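Local structure of glycosyl transferase family 8 (Streptococcus pneumoniae, 5GVV) at residues A[6-11]-A[103-108]; A[131-136]-A[197-202]; A[140-145]-A[225-230]. The protein transfers galactose from UDP-galactose to the terminal glucose of the already glycosylated serine-rich repeat protein PsrP, the third step of its O-glycosylation. All coordinates share one frame; numbering follows the deposited sequence.

Contact 1 (A[6-11]-A[103-108]). With MN (manganese (II) ion), chain C; UDP (uridine-5'-diphosphate), chain D.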
loop_
_atom_site.group_PDB
_atom_site.type_symbol
_atom_site.label_atom_id
_atom_site.label_comp_id
_atom_site.label_asym_id
_atom_site.label_seq_id
_atom_site.Cartn_x
_atom_site.Cartn_y
_atom_site.Cartn_z
ATOM N N ARG A 6 6.426 5.492 -25.508
ATOM C CA ARG A 6 7.686 4.905 -25.062
ATOM C C ARG A 6 7.410 3.709 -24.147
ATOM O O ARG A 6 6.737 3.844 -23.126
ATOM C CB ARG A 6 8.551 5.950 -24.342
ATOM C CG ARG A 6 9.137 7.033 -25.256
ATOM C CD ARG A 6 8.141 8.155 -25.564
ATOM N NE ARG A 6 7.729 8.870 -24.358
ATOM C CZ ARG A 6 8.409 9.881 -23.819
ATOM N NH1 ARG A 6 7.965 10.474 -22.720
ATOM N NH2 ARG A 6 9.546 10.293 -24.368
ATOM N N ALA A 7 7.927 2.540 -24.517
ATOM C CA ALA A 7 7.652 1.302 -23.780
ATOM C C ALA A 7 8.526 1.117 -22.534
ATOM O O ALA A 7 9.761 1.199 -22.602
ATOM C CB ALA A 7 7.787 0.102 -24.700
ATOM N N VAL A 8 7.875 0.847 -21.403
ATOM C CA VAL A 8 8.548 0.684 -20.114
ATOM C C VAL A 8 7.960 -0.527 -19.394
ATOM O O VAL A 8 6.745 -0.735 -19.424
ATOM C CB VAL A 8 8.357 1.933 -19.230
ATOM C CG1 VAL A 8 9.017 1.741 -17.863
ATOM C CG2 VAL A 8 8.917 3.169 -19.916
ATOM N N VAL A 9 8.806 -1.334 -18.757
ATOM C CA VAL A 9 8.297 -2.518 -18.063
ATOM C C VAL A 9 8.752 -2.591 -16.601
ATOM O O VAL A 9 9.935 -2.401 -16.297
ATOM C CB VAL A 9 8.618 -3.834 -18.838
ATOM C CG1 VAL A 9 10.104 -3.956 -19.124
ATOM C CG2 VAL A 9 8.118 -5.043 -18.074
ATOM N N PHE A 10 7.794 -2.812 -15.700
ATOM C CA PHE A 10 8.091 -3.089 -14.295
ATOM C C PHE A 10 7.699 -4.531 -13.999
ATOM O O PHE A 10 6.978 -5.159 -14.784
ATOM C CB PHE A 10 7.289 -2.177 -13.356
ATOM C CG PHE A 10 7.652 -0.717 -13.440
ATOM C CD1 PHE A 10 7.067 0.103 -14.397
ATOM C CD2 PHE A 10 8.542 -0.154 -12.532
ATOM C CE1 PHE A 10 7.388 1.455 -14.469
ATOM C CE2 PHE A 10 8.866 1.199 -12.591
ATOM C CZ PHE A 10 8.286 2.001 -13.563
ATOM N N ALA A 11 8.155 -5.048 -12.862
ATOM C CA ALA A 11 7.811 -6.405 -12.435
ATOM C C ALA A 11 7.699 -6.441 -10.917
ATOM O O ALA A 11 8.640 -6.067 -10.215
ATOM C CB ALA A 11 8.866 -7.388 -12.902
ATOM N N LEU A 103 12.391 -0.214 -21.887
ATOM C CA LEU A 103 13.166 0.075 -20.682
ATOM C C LEU A 103 12.601 -0.676 -19.481
ATOM O O LEU A 103 11.487 -0.383 -19.033
ATOM C CB LEU A 103 13.149 1.575 -20.387
ATOM C CG LEU A 103 13.828 2.002 -19.082
ATOM C CD1 LEU A 103 15.328 1.702 -19.141
ATOM C CD2 LEU A 103 13.580 3.474 -18.802
ATOM N N TYR A 104 13.352 -1.647 -18.962
ATOM C CA TYR A 104 12.966 -2.293 -17.708
ATOM C C TYR A 104 13.402 -1.463 -16.500
ATOM O O TYR A 104 14.505 -0.910 -16.479
ATOM C CB TYR A 104 13.537 -3.715 -17.584
ATOM C CG TYR A 104 13.414 -4.229 -16.168
ATOM C CD1 TYR A 104 12.214 -4.752 -15.702
ATOM C CD2 TYR A 104 14.482 -4.142 -15.278
ATOM C CE1 TYR A 104 12.083 -5.194 -14.394
ATOM C CE2 TYR A 104 14.360 -4.579 -13.970
ATOM C CZ TYR A 104 13.160 -5.104 -13.535
ATOM O OH TYR A 104 13.042 -5.541 -12.231
ATOM N N LEU A 105 12.543 -1.385 -15.489
ATOM C CA LEU A 105 12.914 -0.701 -14.251
ATOM C C LEU A 105 12.555 -1.525 -13.023
ATOM O O LEU A 105 11.459 -2.088 -12.942
ATOM C CB LEU A 105 12.228 0.664 -14.154
ATOM C CG LEU A 105 12.506 1.714 -15.227
ATOM C CD1 LEU A 105 11.578 2.909 -15.069
ATOM C CD2 LEU A 105 13.951 2.166 -15.192
ATOM N N ASP A 106 13.476 -1.591 -12.064
ATOM C CA ASP A 106 13.152 -2.091 -10.731
ATOM C C ASP A 106 12.086 -1.167 -10.135
ATOM O O ASP A 106 11.826 -0.086 -10.670
ATOM C CB ASP A 106 14.397 -2.067 -9.846
ATOM C CG ASP A 106 15.105 -3.415 -9.765
ATOM O OD1 ASP A 106 14.812 -4.310 -10.589
ATOM O OD2 ASP A 106 15.977 -3.567 -8.878
ATOM N N SER A 107 11.474 -1.568 -9.023
ATOM C CA SER A 107 10.443 -0.735 -8.415
ATOM C C SER A 107 10.885 -0.140 -7.083
ATOM O O SER A 107 10.107 0.559 -6.424
ATOM C CB SER A 107 9.160 -1.532 -8.233
ATOM O OG SER A 107 9.437 -2.703 -7.495
ATOM N N ASP A 108 12.123 -0.427 -6.685
ATOM C CA ASP A 108 12.722 0.230 -5.528
ATOM C C ASP A 108 13.520 1.430 -6.024
ATOM O O ASP A 108 14.653 1.664 -5.600
ATOM C CB ASP A 108 13.634 -0.737 -4.768
ATOM C CG ASP A 108 14.754 -1.284 -5.633
ATOM O OD1 ASP A 108 14.581 -1.343 -6.871
ATOM O OD2 ASP A 108 15.806 -1.676 -5.075
HETATM MN MN MN C . 16.221 -2.646 -7.045
HETATM N N1 UDP D . 10.330 -7.460 -5.871
HETATM C C2 UDP D . 8.985 -7.628 -5.606
HETATM N N3 UDP D . 8.550 -7.934 -4.331
HETATM C C4 UDP D . 9.467 -8.079 -3.308
HETATM C C5 UDP D . 10.824 -7.905 -3.577
HETATM C C6 UDP D . 11.251 -7.711 -4.890
HETATM O O2 UDP D . 8.171 -7.501 -6.517
HETATM O O4 UDP D . 9.077 -8.349 -2.167
HETATM C "C1'" UDP D . 10.756 -7.130 -7.250
HETATM C "C2'" UDP D . 10.812 -5.619 -7.413
HETATM O "O2'" UDP D . 10.452 -5.253 -8.726
HETATM C "C3'" UDP D . 12.273 -5.296 -7.201
HETATM C "C4'" UDP D . 12.956 -6.540 -7.753
HETATM O "O4'" UDP D . 12.067 -7.613 -7.496
HETATM O "O3'" UDP D . 12.639 -4.122 -7.895
HETATM C "C5'" UDP D . 14.320 -6.797 -7.116
HETATM O "O5'" UDP D . 14.260 -6.421 -5.756
HETATM P PA UDP D . 15.281 -5.306 -5.217
HETATM O O1A UDP D . 15.022 -4.083 -6.006
HETATM O O2A UDP D . 15.092 -5.082 -3.765
HETATM O O3A UDP D . 16.757 -5.895 -5.512
HETATM P PB UDP D . 18.076 -4.966 -5.613
HETATM O O1B UDP D . 19.194 -5.731 -6.213
HETATM O O2B UDP D . 18.465 -4.564 -4.242
HETATM O O3B UDP D . 17.787 -3.763 -6.432
HETATM O O HOH W 1 10.132 -3.642 -11.400
#

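Contact 2 (A[131-136]-A[197-202])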
loop_
_atom_site.group_PDB
_atom_site.type_symbol
_atom_site.label_atom_id
_atom_site.label_comp_id
_atom_site.label_asym_id
_atom_site.label_seq_id
_atom_site.Cartn_x
_atom_site.Cartn_y
_atom_site.Cartn_z
ATOM N N ALA A 131 23.879 0.422 -16.448
ATOM C CA ALA A 131 24.896 1.128 -15.669
ATOM C C ALA A 131 25.738 0.133 -14.882
ATOM O O ALA A 131 25.270 -0.959 -14.555
ATOM C CB ALA A 131 24.249 2.139 -14.715
ATOM N N ARG A 132 26.967 0.518 -14.553
ATOM C CA ARG A 132 27.845 -0.336 -13.765
ATOM C C ARG A 132 27.301 -0.517 -12.359
ATOM O O ARG A 132 26.509 0.297 -11.879
ATOM C CB ARG A 132 29.250 0.265 -13.697
ATOM C CG ARG A 132 29.305 1.606 -12.988
ATOM C CD ARG A 132 30.668 2.265 -13.135
ATOM N NE ARG A 132 30.648 3.658 -12.695
ATOM C CZ ARG A 132 31.737 4.412 -12.564
ATOM N NH1 ARG A 132 32.932 3.904 -12.825
ATOM N NH2 ARG A 132 31.633 5.669 -12.162
ATOM N N SER A 133 27.740 -1.583 -11.694
ATOM C CA SER A 133 27.283 -1.883 -10.340
ATOM C C SER A 133 28.012 -1.042 -9.292
ATOM O O SER A 133 29.247 -1.068 -9.210
ATOM C CB SER A 133 27.452 -3.376 -10.043
ATOM O OG SER A 133 27.123 -3.676 -8.697
ATOM N N CYS A 134 27.235 -0.297 -8.504
ATOM C CA CYS A 134 27.747 0.527 -7.404
ATOM C C CYS A 134 28.983 1.354 -7.752
ATOM O O CYS A 134 30.029 1.207 -7.117
ATOM C CB CYS A 134 28.029 -0.340 -6.174
ATOM S SG CYS A 134 26.614 -1.332 -5.654
ATOM N N PHE A 135 28.858 2.207 -8.767
ATOM C CA PHE A 135 29.914 3.151 -9.132
ATOM C C PHE A 135 31.235 2.469 -9.489
ATOM O O PHE A 135 32.280 3.128 -9.561
ATOM C CB PHE A 135 30.127 4.175 -8.007
ATOM C CG PHE A 135 28.867 4.879 -7.587
ATOM C CD1 PHE A 135 28.392 5.964 -8.311
ATOM C CD2 PHE A 135 28.152 4.451 -6.476
ATOM C CE1 PHE A 135 27.226 6.613 -7.937
ATOM C CE2 PHE A 135 26.984 5.094 -6.091
ATOM C CZ PHE A 135 26.525 6.182 -6.822
ATOM N N GLY A 136 31.181 1.157 -9.716
ATOM C CA GLY A 136 32.364 0.381 -10.047
ATOM C C GLY A 136 32.866 -0.492 -8.907
ATOM O O GLY A 136 33.872 -1.191 -9.051
ATOM N N ASN A 197 21.089 5.138 -13.251
ATOM C CA ASN A 197 20.880 4.085 -12.262
ATOM C C ASN A 197 21.790 4.400 -11.083
ATOM O O ASN A 197 22.794 3.716 -10.857
ATOM C CB ASN A 197 21.222 2.713 -12.842
ATOM C CG ASN A 197 20.781 1.565 -11.944
ATOM O OD1 ASN A 197 20.446 1.757 -10.773
ATOM N ND2 ASN A 197 20.805 0.360 -12.490
ATOM N N PHE A 198 21.447 5.453 -10.349
ATOM C CA PHE A 198 22.302 5.964 -9.283
ATOM C C PHE A 198 21.977 5.221 -7.996
ATOM O O PHE A 198 20.944 5.471 -7.351
ATOM C CB PHE A 198 22.087 7.468 -9.118
ATOM C CG PHE A 198 23.154 8.159 -8.303
ATOM C CD1 PHE A 198 23.075 8.194 -6.917
ATOM C CD2 PHE A 198 24.235 8.773 -8.929
ATOM C CE1 PHE A 198 24.059 8.832 -6.163
ATOM C CE2 PHE A 198 25.219 9.416 -8.183
ATOM C CZ PHE A 198 25.126 9.444 -6.799
ATOM N N GLN A 199 22.866 4.305 -7.624
ATOM C CA GLN A 199 22.586 3.361 -6.551
ATOM C C GLN A 199 22.862 3.924 -5.158
ATOM O O GLN A 199 23.803 3.524 -4.462
ATOM C CB GLN A 199 23.314 2.043 -6.821
ATOM C CG GLN A 199 22.802 1.372 -8.111
ATOM C CD GLN A 199 23.888 0.659 -8.886
ATOM O OE1 GLN A 199 24.555 -0.227 -8.356
ATOM N NE2 GLN A 199 24.074 1.041 -10.152
ATOM N N ILE A 200 22.000 4.854 -4.758
ATOM C CA ILE A 200 22.091 5.512 -3.464
ATOM C C ILE A 200 21.886 4.513 -2.319
ATOM O O ILE A 200 22.244 4.783 -1.168
ATOM C CB ILE A 200 21.057 6.656 -3.380
ATOM C CG1 ILE A 200 21.411 7.642 -2.264
ATOM C CG2 ILE A 200 19.644 6.106 -3.219
ATOM C CD1 ILE A 200 22.501 8.623 -2.650
ATOM N N GLY A 201 21.325 3.350 -2.640
ATOM C CA GLY A 201 21.127 2.309 -1.647
ATOM C C GLY A 201 22.439 1.686 -1.194
ATOM O O GLY A 201 22.487 1.004 -0.164
ATOM N N TYR A 202 23.506 1.927 -1.954
ATOM C CA TYR A 202 24.821 1.372 -1.633
ATOM C C TYR A 202 25.485 2.074 -0.448
ATOM O O TYR A 202 26.529 1.622 0.036
ATOM C CB TYR A 202 25.743 1.428 -2.859
ATOM C CG TYR A 202 27.102 0.777 -2.657
ATOM C CD1 TYR A 202 27.211 -0.582 -2.382
ATOM C CD2 TYR A 202 28.275 1.522 -2.747
ATOM C CE1 TYR A 202 28.448 -1.182 -2.202
ATOM C CE2 TYR A 202 29.514 0.933 -2.562
ATOM C CZ TYR A 202 29.592 -0.421 -2.289
ATOM O OH TYR A 202 30.822 -1.017 -2.107
HETATM O O HOH W 2 21.745 -0.505 -15.065
#

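Contact 3 (A[140-145]-A[225-230]). With MN (manganese (II) ion), chain C; UDP (uridine-5'-diphosphate), chain D.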
loop_
_atom_site.group_PDB
_atom_site.type_symbol
_atom_site.label_atom_id
_atom_site.label_comp_id
_atom_site.label_asym_id
_atom_site.label_seq_id
_atom_site.Cartn_x
_atom_site.Cartn_y
_atom_site.Cartn_z
ATOM N N GLY A 140 30.486 -6.123 -13.050
ATOM C CA GLY A 140 29.470 -6.070 -14.085
ATOM C C GLY A 140 28.482 -4.943 -13.871
ATOM O O GLY A 140 28.772 -3.976 -13.163
ATOM N N PHE A 141 27.308 -5.074 -14.481
ATOM C CA PHE A 141 26.302 -4.022 -14.429
ATOM C C PHE A 141 25.206 -4.283 -13.397
ATOM O O PHE A 141 24.959 -5.432 -13.013
ATOM C CB PHE A 141 25.676 -3.826 -15.811
ATOM C CG PHE A 141 25.091 -5.081 -16.404
ATOM C CD1 PHE A 141 23.803 -5.485 -16.080
ATOM C CD2 PHE A 141 25.819 -5.839 -17.310
ATOM C CE1 PHE A 141 23.257 -6.634 -16.630
ATOM C CE2 PHE A 141 25.280 -6.990 -17.867
ATOM C CZ PHE A 141 23.995 -7.389 -17.524
ATOM N N ASN A 142 24.544 -3.216 -12.958
ATOM C CA ASN A 142 23.365 -3.371 -12.112
ATOM C C ASN A 142 22.139 -3.645 -12.980
ATOM O O ASN A 142 21.944 -2.993 -14.003
ATOM C CB ASN A 142 23.138 -2.138 -11.242
ATOM C CG ASN A 142 21.907 -2.264 -10.366
ATOM O OD1 ASN A 142 20.793 -1.975 -10.798
ATOM N ND2 ASN A 142 22.103 -2.698 -9.126
ATOM N N ALA A 143 21.312 -4.598 -12.564
ATOM C CA ALA A 143 20.219 -5.085 -13.404
ATOM C C ALA A 143 18.913 -4.319 -13.226
ATOM O O ALA A 143 17.915 -4.630 -13.885
ATOM C CB ALA A 143 19.991 -6.562 -13.143
ATOM N N GLY A 144 18.918 -3.329 -12.337
ATOM C CA GLY A 144 17.702 -2.612 -11.989
ATOM C C GLY A 144 17.214 -1.631 -13.041
ATOM O O GLY A 144 16.069 -1.168 -12.986
ATOM N N VAL A 145 18.082 -1.288 -13.987
ATOM C CA VAL A 145 17.696 -0.414 -15.092
ATOM C C VAL A 145 18.280 -0.978 -16.378
ATOM O O VAL A 145 19.497 -0.944 -16.581
ATOM C CB VAL A 145 18.218 1.027 -14.909
ATOM C CG1 VAL A 145 17.873 1.876 -16.136
ATOM C CG2 VAL A 145 17.660 1.656 -13.641
ATOM N N ILE A 225 17.823 8.866 -12.186
ATOM C CA ILE A 225 17.250 7.657 -11.597
ATOM C C ILE A 225 17.932 7.267 -10.284
ATOM O O ILE A 225 19.131 6.982 -10.256
ATOM C CB ILE A 225 17.239 6.473 -12.590
ATOM C CG1 ILE A 225 16.369 6.816 -13.804
ATOM C CG2 ILE A 225 16.712 5.220 -11.905
ATOM C CD1 ILE A 225 16.158 5.673 -14.802
ATOM N N LEU A 226 17.155 7.266 -9.199
ATOM C CA LEU A 226 17.657 6.897 -7.874
ATOM C C LEU A 226 17.259 5.471 -7.538
ATOM O O LEU A 226 16.069 5.172 -7.438
ATOM C CB LEU A 226 17.076 7.823 -6.804
ATOM C CG LEU A 226 17.522 9.277 -6.770
ATOM C CD1 LEU A 226 16.763 10.029 -5.694
ATOM C CD2 LEU A 226 19.021 9.360 -6.526
ATOM N N HIS A 227 18.246 4.604 -7.325
ATOM C CA HIS A 227 17.985 3.189 -7.071
ATOM C C HIS A 227 18.326 2.830 -5.626
ATOM O O HIS A 227 19.500 2.825 -5.231
ATOM C CB HIS A 227 18.791 2.321 -8.045
ATOM C CG HIS A 227 18.373 0.886 -8.073
ATOM N ND1 HIS A 227 18.981 -0.054 -8.883
ATOM C CD2 HIS A 227 17.396 0.223 -7.404
ATOM C CE1 HIS A 227 18.403 -1.226 -8.707
ATOM N NE2 HIS A 227 17.440 -1.089 -7.811
ATOM N N TYR A 228 17.299 2.541 -4.831
ATOM C CA TYR A 228 17.507 2.201 -3.429
ATOM C C TYR A 228 17.784 0.710 -3.235
ATOM O O TYR A 228 16.983 -0.006 -2.620
ATOM C CB TYR A 228 16.293 2.624 -2.597
ATOM C CG TYR A 228 16.042 4.116 -2.606
ATOM C CD1 TYR A 228 16.642 4.943 -1.669
ATOM C CD2 TYR A 228 15.200 4.689 -3.548
ATOM C CE1 TYR A 228 16.412 6.302 -1.668
ATOM C CE2 TYR A 228 14.970 6.046 -3.566
ATOM C CZ TYR A 228 15.580 6.847 -2.623
ATOM O OH TYR A 228 15.347 8.203 -2.636
ATOM N N ILE A 229 18.920 0.248 -3.754
ATOM C CA ILE A 229 19.321 -1.149 -3.627
ATOM C C ILE A 229 19.571 -1.504 -2.167
ATOM O O ILE A 229 19.626 -0.616 -1.308
ATOM C CB ILE A 229 20.600 -1.455 -4.437
ATOM C CG1 ILE A 229 21.800 -0.688 -3.859
ATOM C CG2 ILE A 229 20.404 -1.109 -5.909
ATOM C CD1 ILE A 229 23.139 -1.088 -4.465
ATOM N N SER A 230 19.718 -2.806 -1.907
ATOM C CA SER A 230 19.964 -3.373 -0.567
ATOM C C SER A 230 18.692 -3.449 0.274
ATOM O O SER A 230 17.611 -3.106 -0.193
ATOM C CB SER A 230 21.075 -2.634 0.196
ATOM O OG SER A 230 20.572 -1.489 0.871
HETATM MN MN MN C . 16.221 -2.646 -7.045
HETATM N N1 UDP D . 10.330 -7.460 -5.871
HETATM C C2 UDP D . 8.985 -7.628 -5.606
HETATM N N3 UDP D . 8.550 -7.934 -4.331
HETATM C C4 UDP D . 9.467 -8.079 -3.308
HETATM C C5 UDP D . 10.824 -7.905 -3.577
HETATM C C6 UDP D . 11.251 -7.711 -4.890
HETATM O O2 UDP D . 8.171 -7.501 -6.517
HETATM O O4 UDP D . 9.077 -8.349 -2.167
HETATM C "C1'" UDP D . 10.756 -7.130 -7.250
HETATM C "C2'" UDP D . 10.812 -5.619 -7.413
HETATM O "O2'" UDP D . 10.452 -5.253 -8.726
HETATM C "C3'" UDP D . 12.273 -5.296 -7.201
HETATM C "C4'" UDP D . 12.956 -6.540 -7.753
HETATM O "O4'" UDP D . 12.067 -7.613 -7.496
HETATM O "O3'" UDP D . 12.639 -4.122 -7.895
HETATM C "C5'" UDP D . 14.320 -6.797 -7.116
HETATM O "O5'" UDP D . 14.260 -6.421 -5.756
HETATM P PA UDP D . 15.281 -5.306 -5.217
HETATM O O1A UDP D . 15.022 -4.083 -6.006
HETATM O O2A UDP D . 15.092 -5.082 -3.765
HETATM O O3A UDP D . 16.757 -5.895 -5.512
HETATM P PB UDP D . 18.076 -4.966 -5.613
HETATM O O1B UDP D . 19.194 -5.731 -6.213
HETATM O O2B UDP D . 18.465 -4.564 -4.242
HETATM O O3B UDP D . 17.787 -3.763 -6.432
#

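Contact 1 (A[6-11]-A[103-108])
Val9 and Tyr104 are partners on two neighbouring parallel strands whose short axes make 28°. Val9 N donates to Leu103 O at 2.9 Å, and Val9 O accepts from Leu105 N at 2.9 Å. Leu103 N extends this ladder to Ala7 O. The strands part beyond Leu105, where Ala11 N and Leu105 O are 4.4 Å apart. A water bridges them. It accepts from Ala11 N and donates to Leu105 O and to the ribose O2' of UDP.

On one face of the sheet, Phe10 and Leu105 run side by side, pointing the same way. Phe10 CZ touches Leu105 CD1 at 3.7 Å, and Val8 CG1 meets the same methyl. Asp106 O lies at the edge of the Phe10 ring and has no polar partner although it is buried. On the other face, Tyr104 has CG anti to its backbone N (chi1 166°). Val9 O approaches the Tyr104 ring obliquely, 3.3 Å from CD1, and the ring turns its CE1 edge to Ala11 CB.

Tyr104 OH donates to Asp106 OD1 at 2.7 Å, nearly in line with the C-O bond. This second-shell bond helps orient the carboxylate, whose OD2 binds manganese at 2.1 Å. Asp108 binds the ion through both oxygens. The two form the DxD motif of a GT-A glycosyltransferase, just after strand 101-105. Between them, Ser107 N donates to UDP O3' at 3.0 Å and Ser107 OG to O2'.

Strand 34-40 flanks strand 6-11 on its other side, and strand 145-149 flanks 101-105. Helix 17-30 packs on Val8 and Phe10 through Leu27, and helix 116-119 sets Phe119 against Val8 and Leu103.

Contact 2 (A[131-136]-A[197-202])
Phe135 points the edge of its ring into the face of Phe198, a T-shaped (edge-to-face) pair between two loops of the GT-A domain. The planes stand at 77°, with centroids 4.8 Å apart. Phe135 CZ sits over the centre of the Phe198 ring, and CE1 comes down beside it onto CE2.

Cys134 meets Tyr202 differently. With CG anti to the backbone N (chi1 -176°), Tyr202 brings its ring face to Cys134 CB. This CB lies over the middle of the ring, 3.8 Å from the centroid, as a CH-pi contact. The sulfur approaches the same ring obliquely, with SG 3.4 Å from CD1.

The Gln199 amide makes three bonds, two of them across the contact. NE2 donates to Arg132 O across the contact at 3.1 Å and to Asn197 O in its own loop. Both oxygens lie near the amide plane. OE1 takes Cys134 N at 2.7 Å, and this donor stands above the carbonyl plane. Together these bonds fix the rotation of the amide.

The Asn197 amide turns to Asn142 and His227. A water accepts from both Asn197 ND2 and Ala131 N, close to where Ala131 CB touches Asn197 CB at 3.6 Å.

Contact 3 (A[140-145]-A[225-230])
Asn142 and His227 reach toward each other tip to tip, with amide and ring planes 84° apart. Asn142 OD1 sits at the edge of the imidazole, 3.3 Å from ND1.

The clear polar bonds lie around this pair. Gly144 N, two residues on, donates to Asn142 OD1 at 2.8 Å and closes an Asx turn; the donor stands above the carbonyl plane. The same oxygen also accepts from Asn197 ND2. His227 ND1 is hydrogen-bonded to Asn197 OD1, so Asn197 holds the ring as a second-shell residue.

The metal bond is on the other ring nitrogen. His227 has CG anti to its backbone N (chi1 -167°), and its NE2 binds manganese at 2.1 Å. It completes the metal site with Asp106 and Asp108, the DxD residues, and UDP. A histidine that joins the DxD aspartates at the metal fits the GT-A domain of family 8. Ser230 N donates to UDP O2B at 3.2 Å.

The remaining contacts are van der Waals. Gly144 has no side chain, and its CA comes within 3.6 Å of His227 CE1. Ile229 CG2 lies over the centre of one face of the His227 ring and is also 4.0 Å from Asn142 ND2. Further back, Val145 CG2 and Ile225 CG2 meet tip to tip at 4.1 Å.

How the contacts relate
Contacts 1 and 3 share the manganese ion and UDP, with centres about 12 Å apart. Asp106 N lies 2.8 Å from Gly144 O and Asp108 O 2.9 Å from Tyr228 N, both probable hydrogen bonds that tie the DxD loop to 140-145 and to 225-230 respectively. Contact 2 is further out. Its centre is about 6 Å from that of contact 3 and about 17 Å from that of contact 1, which it does not touch. Phe198 probably bonds to strand 225-227 through both N and O, with N 2.8 Å from Ile225 O. Through Asn197, whose OD1 bonds His227, contact 2 backs the metal ligand of contact 3, with the ion about 7 Å from the Asn197 side chain.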